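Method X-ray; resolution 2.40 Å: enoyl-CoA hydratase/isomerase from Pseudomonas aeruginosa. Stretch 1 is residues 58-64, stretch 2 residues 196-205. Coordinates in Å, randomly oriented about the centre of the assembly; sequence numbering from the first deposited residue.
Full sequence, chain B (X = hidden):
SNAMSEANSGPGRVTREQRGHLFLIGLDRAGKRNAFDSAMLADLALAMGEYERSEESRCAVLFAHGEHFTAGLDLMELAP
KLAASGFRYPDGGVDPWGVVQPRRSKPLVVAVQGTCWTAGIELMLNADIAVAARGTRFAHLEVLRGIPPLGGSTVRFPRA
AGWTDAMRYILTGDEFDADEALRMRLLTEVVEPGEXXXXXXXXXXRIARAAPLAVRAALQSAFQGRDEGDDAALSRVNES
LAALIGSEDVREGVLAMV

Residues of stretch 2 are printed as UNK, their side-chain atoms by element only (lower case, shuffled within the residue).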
# COMPACT_ATOMS: atom_id res chain seq x y z
N ARG B 58 -0.37 28.17 -3.24
CA ARG B 58 -0.14 27.20 -2.21
C ARG B 58 -0.76 25.89 -2.57
O ARG B 58 -0.41 24.87 -1.99
CB ARG B 58 -0.70 27.66 -0.89
CG ARG B 58 0.13 28.74 -0.27
CD ARG B 58 -0.58 29.30 0.95
NE ARG B 58 0.07 30.48 1.51
CZ ARG B 58 0.12 30.75 2.81
NH1 ARG B 58 -0.42 29.89 3.68
NH2 ARG B 58 0.72 31.85 3.25
N CYS B 59 -1.67 25.92 -3.52
CA CYS B 59 -2.27 24.69 -3.99
C CYS B 59 -2.81 24.90 -5.42
O CYS B 59 -3.29 25.98 -5.81
CB CYS B 59 -3.39 24.31 -3.04
SG CYS B 59 -4.07 22.63 -3.26
N ALA B 60 -2.71 23.87 -6.23
CA ALA B 60 -3.19 23.95 -7.59
C ALA B 60 -4.49 23.13 -7.68
O ALA B 60 -4.59 22.06 -7.08
CB ALA B 60 -2.14 23.39 -8.51
N VAL B 61 -5.48 23.62 -8.41
CA VAL B 61 -6.65 22.79 -8.69
C VAL B 61 -6.77 22.49 -10.19
O VAL B 61 -6.94 23.41 -11.02
CB VAL B 61 -7.94 23.47 -8.23
CG1 VAL B 61 -9.11 22.56 -8.50
CG2 VAL B 61 -7.83 23.86 -6.75
N LEU B 62 -6.63 21.23 -10.53
CA LEU B 62 -6.79 20.80 -11.92
C LEU B 62 -8.21 20.35 -12.15
O LEU B 62 -8.69 19.49 -11.46
CB LEU B 62 -5.86 19.64 -12.24
CG LEU B 62 -6.01 18.95 -13.61
CD1 LEU B 62 -5.66 19.86 -14.82
CD2 LEU B 62 -5.07 17.79 -13.58
N PHE B 63 -8.88 20.94 -13.13
CA PHE B 63 -10.24 20.56 -13.51
C PHE B 63 -10.41 20.60 -15.06
O PHE B 63 -9.47 20.93 -15.83
CB PHE B 63 -11.24 21.50 -12.80
CG PHE B 63 -11.28 22.88 -13.37
CD1 PHE B 63 -10.27 23.78 -13.11
CD2 PHE B 63 -12.31 23.25 -14.24
CE1 PHE B 63 -10.29 25.10 -13.66
CE2 PHE B 63 -12.34 24.56 -14.82
CZ PHE B 63 -11.32 25.48 -14.51
N ALA B 64 -11.60 20.25 -15.52
CA ALA B 64 -11.90 20.22 -16.96
C ALA B 64 -13.12 21.08 -17.25
O ALA B 64 -14.14 21.00 -16.55
CB ALA B 64 -12.11 18.77 -17.46
N UNK B 196 -18.35 18.91 -8.11
CA UNK B 196 -17.01 18.40 -7.92
C UNK B 196 -15.98 19.54 -7.81
O UNK B 196 -15.02 19.44 -7.05
c UNK B 196 -16.64 17.32 -8.95
o UNK B 196 -17.80 18.70 -12.21
c UNK B 196 -16.50 17.81 -10.39
o UNK B 196 -18.95 17.77 -10.56
c UNK B 196 -17.85 18.11 -11.10
N UNK B 197 -16.18 20.63 -8.54
CA UNK B 197 -15.16 21.67 -8.50
C UNK B 197 -15.31 22.47 -7.22
O UNK B 197 -14.32 22.81 -6.59
c UNK B 197 -15.21 22.57 -9.71
c UNK B 197 -14.17 23.70 -9.71
c UNK B 197 -12.69 23.24 -9.57
c UNK B 197 -14.38 24.53 -10.95
N UNK B 198 -16.55 22.73 -6.79
CA UNK B 198 -16.75 23.48 -5.55
C UNK B 198 -16.11 22.74 -4.39
O UNK B 198 -15.53 23.34 -3.47
c UNK B 198 -18.19 23.69 -5.27
N UNK B 199 -16.21 21.42 -4.45
CA UNK B 199 -15.69 20.57 -3.39
C UNK B 199 -14.17 20.49 -3.44
O UNK B 199 -13.51 20.66 -2.43
n UNK B 199 -15.91 18.46 0.11
c UNK B 199 -16.03 18.36 -2.32
c UNK B 199 -16.32 18.66 1.35
n UNK B 199 -17.35 19.48 1.59
n UNK B 199 -15.71 18.04 2.36
c UNK B 199 -16.49 19.09 -1.06
c UNK B 199 -16.29 19.18 -3.52
N UNK B 200 -13.63 20.26 -4.63
CA UNK B 200 -12.19 20.32 -4.82
C UNK B 200 -11.59 21.64 -4.29
O UNK B 200 -10.57 21.64 -3.60
c UNK B 200 -11.81 20.10 -6.31
N UNK B 201 -12.26 22.74 -4.59
CA UNK B 201 -11.88 24.06 -4.06
C UNK B 201 -11.84 24.12 -2.52
O UNK B 201 -10.86 24.58 -1.95
c UNK B 201 -12.77 25.17 -4.64
c UNK B 201 -10.96 26.10 -5.99
c UNK B 201 -13.31 26.58 -6.73
c UNK B 201 -12.37 25.57 -6.05
N UNK B 202 -12.88 23.65 -1.85
CA UNK B 202 -12.85 23.64 -0.40
C UNK B 202 -11.61 22.88 0.16
O UNK B 202 -10.97 23.35 1.11
c UNK B 202 -15.37 23.38 -0.59
o UNK B 202 -16.54 22.45 1.28
c UNK B 202 -14.13 22.99 0.14
o UNK B 202 -17.75 23.06 -0.45
c UNK B 202 -16.64 22.93 0.13
N UNK B 203 -11.28 21.73 -0.43
CA UNK B 203 -10.10 20.97 -0.01
C UNK B 203 -8.82 21.74 -0.22
O UNK B 203 -7.91 21.65 0.58
c UNK B 203 -12.76 17.02 -0.37
c UNK B 203 -11.98 18.10 -0.88
c UNK B 203 -10.79 18.50 -0.23
o UNK B 203 -13.10 15.35 1.31
c UNK B 203 -11.18 16.77 1.45
c UNK B 203 -12.35 16.38 0.80
c UNK B 203 -10.41 17.82 0.93
c UNK B 203 -9.96 19.63 -0.78
N UNK B 204 -8.77 22.47 -1.33
CA UNK B 204 -7.58 23.22 -1.71
C UNK B 204 -7.43 24.44 -0.83
O UNK B 204 -6.33 24.78 -0.44
c UNK B 204 -7.66 23.66 -3.17
N UNK B 205 -8.54 25.11 -0.53
CA UNK B 205 -8.52 26.16 0.48
C UNK B 205 -8.02 25.64 1.84
O UNK B 205 -7.22 26.30 2.52
o UNK B 205 -12.25 27.58 -0.72
o UNK B 205 -11.32 29.13 -1.98
c UNK B 205 -9.94 28.15 -0.27
c UNK B 205 -11.26 28.29 -1.04
c UNK B 205 -9.87 26.87 0.61

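Stretch 2 forms a helix that packs against the strand 59-64, and its side chains can be read in order from their atoms. Position 196 carries three carbons in an unbranched chain, the third bearing two oxygens, which is a carboxylate at the end of two methylenes. It makes no contact with the strand; its CA-to-CB bond points sideways. This is Glu196.

Position 197 has four carbons, forked at the second, and no heteroatom. Its CA-to-CB bond points toward the strand, and one terminal methyl lies near both Val61 and Phe63 while the other sits over one face of the Phe63 ring. A fork one carbon beyond CB identifies Leu197. Its CD1 is 3.8 Å from Val61 CG1 and 3.9 Å from Phe63 CB, and CD2 is the methyl over the ring.

At position 198 a single carbon makes up the side chain, out of reach of the strand: Ala198. Position 199 is much longer, with three carbons, a nitrogen, and then a carbon carrying two more nitrogens. That planar guanidinium group defines Arg199, which is likewise out of reach of the strand.

Position 200 again has one carbon, now directed toward stretch 1, with its CB 4.3 Å from Val61 CG1. It is Ala200. Position 201 shows four carbons forked at the second. Although its CA-to-CB bond points away from the strand, the end of the side chain comes back to touch Val61. The residue is Leu201, whose CD2 lies 3.9 Å from Val61 CG2.

Three carbons, the last with two oxygens, extend from position 202 on the exposed side of the helix. This is Glu202, and its OE1 forms a salt bridge with Arg199 NH1 at 3.1 Å; the oxygen lies well out of the guanidinium plane, so the attraction is one of charge alone. Position 203 has one carbon followed by a six-carbon ring bearing an oxygen, a phenol. The ring leads away from the strand, and the hydroxyl is hydrogen-bonded elsewhere in the structure: Tyr203.

A lone carbon at position 204 faces the strand and touches two of its residues. It is Ala204, with CB 3.7 Å from Cys59 SG and 3.6 Å from Val61 CG2. Position 205 ends the stretch with three carbons and a terminal pair of oxygens, poorly ordered; its CA-to-CB bond points away from the strand, and it makes no contact there. This is Glu205.

The contact is wholly apolar, with no hydrogen bond crossing it. Helix and strand run nearly antiparallel, at 168°, so Leu197 meets the later part of the strand and Ala204 its beginning. The strand alternates: Cys59, Val61 and Phe63 point toward the helix, whereas Ala60 and Leu62 point away. Val61 is the centre of the packing, touching Leu197, Ala200, Leu201 and Ala204. The small side chain of Ala204 accompanies a close backbone approach, its CA lying 6.0 Å from Cys59 CA, while the longer Leu197 spans a wider gap, 7.1 Å between its CA and Phe63 CA.

Stretch 2 196-205: ELARALEYAE
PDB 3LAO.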